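Local atomic coordinates of transcription factor cep-1 (Caenorhabditis elegans, PDB entry 1T4W), a protein that activates transcription by binding the same DNA consensus sequence as p53, promoting apoptosis after DNA damage and other stress and safeguarding meiotic chromosome segregation. Residues L58-V63 against S99-R104. Residues are numbered along the deposited sequence; the frame is centred on the assembly and turned at random.
Sequences LRIRFV and SFFYIR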
loop_
_atom_site.group_PDB
_atom_site.type_symbol
_atom_site.label_atom_id
_atom_site.label_comp_id
_atom_site.label_asym_id
_atom_site.label_seq_id
_atom_site.Cartn_x
_atom_site.Cartn_y
_atom_site.Cartn_z
ATOM N N LEU A 58 -5.003 12.057 3.080
ATOM C CA LEU A 58 -4.932 10.625 2.846
ATOM C C LEU A 58 -3.675 10.063 3.516
ATOM O O LEU A 58 -2.567 10.525 3.256
ATOM C CB LEU A 58 -4.879 10.321 1.351
ATOM C CG LEU A 58 -4.965 8.818 1.012
ATOM C CD1 LEU A 58 -6.419 8.334 1.091
ATOM C CD2 LEU A 58 -4.430 8.594 -0.380
ATOM N N ARG A 59 -3.853 9.081 4.387
ATOM C CA ARG A 59 -2.718 8.462 5.056
ATOM C C ARG A 59 -2.397 7.151 4.344
ATOM O O ARG A 59 -3.300 6.399 3.964
ATOM C CB ARG A 59 -3.029 8.208 6.539
ATOM C CG ARG A 59 -2.905 9.450 7.421
ATOM C CD ARG A 59 -3.258 9.153 8.906
ATOM N NE ARG A 59 -4.670 8.795 9.103
ATOM C CZ ARG A 59 -5.108 7.582 9.438
ATOM N NH1 ARG A 59 -4.252 6.581 9.606
ATOM N NH2 ARG A 59 -6.402 7.371 9.655
ATOM N N ILE A 60 -1.108 6.886 4.167
ATOM C CA ILE A 60 -0.640 5.679 3.489
ATOM C C ILE A 60 0.292 4.912 4.437
ATOM O O ILE A 60 1.272 5.464 4.924
ATOM C CB ILE A 60 0.151 6.033 2.216
ATOM C CG1 ILE A 60 -0.713 6.892 1.287
ATOM C CG2 ILE A 60 0.597 4.742 1.508
ATOM C CD1 ILE A 60 0.096 7.697 0.284
ATOM N N ARG A 61 -0.029 3.649 4.683
ATOM C CA ARG A 61 0.756 2.799 5.568
ATOM C C ARG A 61 1.118 1.485 4.891
ATOM O O ARG A 61 0.462 1.048 3.940
ATOM C CB ARG A 61 -0.033 2.467 6.840
ATOM C CG ARG A 61 -0.294 3.646 7.805
ATOM C CD ARG A 61 -0.733 3.069 9.183
ATOM N NE ARG A 61 0.380 2.369 9.816
ATOM C CZ ARG A 61 0.274 1.514 10.826
ATOM N NH1 ARG A 61 1.370 0.947 11.316
ATOM N NH2 ARG A 61 -0.920 1.210 11.335
ATOM N N PHE A 62 2.167 0.853 5.396
ATOM C CA PHE A 62 2.583 -0.425 4.869
ATOM C C PHE A 62 2.865 -1.270 6.109
ATOM O O PHE A 62 3.879 -1.098 6.810
ATOM C CB PHE A 62 3.800 -0.275 3.954
ATOM C CG PHE A 62 4.136 -1.538 3.195
ATOM C CD1 PHE A 62 3.181 -2.135 2.359
ATOM C CD2 PHE A 62 5.400 -2.132 3.317
ATOM C CE1 PHE A 62 3.465 -3.303 1.652
ATOM C CE2 PHE A 62 5.712 -3.307 2.616
ATOM C CZ PHE A 62 4.743 -3.899 1.777
ATOM N N VAL A 63 1.932 -2.181 6.368
ATOM C CA VAL A 63 1.960 -3.023 7.557
ATOM C C VAL A 63 1.960 -4.527 7.294
ATOM O O VAL A 63 1.784 -4.985 6.155
ATOM C CB VAL A 63 0.722 -2.706 8.445
ATOM C CG1 VAL A 63 0.582 -1.194 8.599
ATOM C CG2 VAL A 63 -0.566 -3.299 7.825
ATOM N N SER A 99 12.500 4.105 6.555
ATOM C CA SER A 99 11.158 3.765 6.073
ATOM C C SER A 99 11.269 2.635 5.050
ATOM O O SER A 99 12.151 2.642 4.188
ATOM C CB SER A 99 10.480 4.966 5.421
ATOM O OG SER A 99 9.141 4.644 5.084
ATOM N N PHE A 100 10.383 1.657 5.154
ATOM C CA PHE A 100 10.393 0.531 4.233
ATOM C C PHE A 100 10.013 0.998 2.811
ATOM O O PHE A 100 10.509 0.469 1.800
ATOM C CB PHE A 100 9.404 -0.535 4.727
ATOM C CG PHE A 100 9.629 -1.907 4.129
ATOM C CD1 PHE A 100 9.234 -2.193 2.819
ATOM C CD2 PHE A 100 10.281 -2.898 4.863
ATOM C CE1 PHE A 100 9.492 -3.460 2.237
ATOM C CE2 PHE A 100 10.550 -4.162 4.295
ATOM C CZ PHE A 100 10.153 -4.435 2.982
ATOM N N PHE A 101 9.159 2.015 2.743
ATOM C CA PHE A 101 8.666 2.511 1.461
ATOM C C PHE A 101 8.678 4.027 1.337
ATOM O O PHE A 101 8.729 4.737 2.333
ATOM C CB PHE A 101 7.232 2.012 1.234
ATOM C CG PHE A 101 6.216 2.634 2.161
ATOM C CD1 PHE A 101 6.226 2.348 3.515
ATOM C CD2 PHE A 101 5.260 3.529 1.673
ATOM C CE1 PHE A 101 5.300 2.942 4.392
ATOM C CE2 PHE A 101 4.327 4.126 2.527
ATOM C CZ PHE A 101 4.346 3.830 3.893
ATOM N N TYR A 102 8.601 4.510 0.103
ATOM C CA TYR A 102 8.579 5.945 -0.172
ATOM C C TYR A 102 7.532 6.276 -1.240
ATOM O O TYR A 102 7.063 5.399 -1.978
ATOM C CB TYR A 102 9.959 6.428 -0.637
ATOM C CG TYR A 102 11.070 6.091 0.337
ATOM C CD1 TYR A 102 11.726 4.853 0.288
ATOM C CD2 TYR A 102 11.420 6.984 1.356
ATOM C CE1 TYR A 102 12.700 4.514 1.235
ATOM C CE2 TYR A 102 12.379 6.656 2.299
ATOM C CZ TYR A 102 13.012 5.418 2.238
ATOM O OH TYR A 102 13.912 5.092 3.218
ATOM N N ILE A 103 7.177 7.553 -1.311
ATOM C CA ILE A 103 6.184 8.047 -2.249
ATOM C C ILE A 103 6.875 9.001 -3.225
ATOM O O ILE A 103 7.551 9.947 -2.813
ATOM C CB ILE A 103 5.062 8.796 -1.466
ATOM C CG1 ILE A 103 4.459 7.851 -0.417
ATOM C CG2 ILE A 103 3.990 9.329 -2.424
ATOM C CD1 ILE A 103 3.833 6.585 -0.987
ATOM N N ARG A 104 6.709 8.750 -4.520
ATOM C CA ARG A 104 7.330 9.583 -5.545
ATOM C C ARG A 104 6.298 9.976 -6.601
ATOM O O ARG A 104 5.252 9.322 -6.759
ATOM C CB ARG A 104 8.487 8.827 -6.217
ATOM C CG ARG A 104 9.584 8.341 -5.257
ATOM C CD ARG A 104 10.389 9.499 -4.668
ATOM N NE ARG A 104 11.152 10.221 -5.689
ATOM C CZ ARG A 104 12.343 9.845 -6.149
ATOM N NH1 ARG A 104 12.926 8.749 -5.685
ATOM N NH2 ARG A 104 12.954 10.567 -7.077
#
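Over one face of the Phe101 ring lies Phe62 CB, a CH-pi contact with the carbon 3.9 Å from the ring centroid and 28° off its normal. At the edge, in the ring plane, Ile60 O approaches Phe101 CZ to 3.6 Å, so one ring meets both side chain and backbone of the opposing strand. Phe62 and Phe100 form an oblique aromatic pair, their planes at 43°. Their closest atoms are Phe62 CE2 and Phe100 CD1, 3.7 Å apart. Such meshing of side chains illustrates how a beta sandwich, here the p53-like DNA-binding domain, is closed: strand 57-65 belongs to one sheet and strand 101-104 is an outermost strand of the other, and apolar groups fill the interval. Further along, Ile60 and Ile103 meet tip to tip, CD1 of Ile60 lying 4.1 Å from CD1 of Ile103, while Ile60 CG2 touches Phe101 CE2. An alanine in place of Phe101 would probably open a gap between the sheets, leaving Phe62 CB and Ile60 CG2 without their aromatic partner. Ser99 OG donates to Phe101 O at 2.8 Å, on a carbonyl lone pair, a bond within the segment that links the loop residue to the first residue of the strand. Phe100 also packs against Cys139, a zinc ligand, which brings this end of the core beside the metal site.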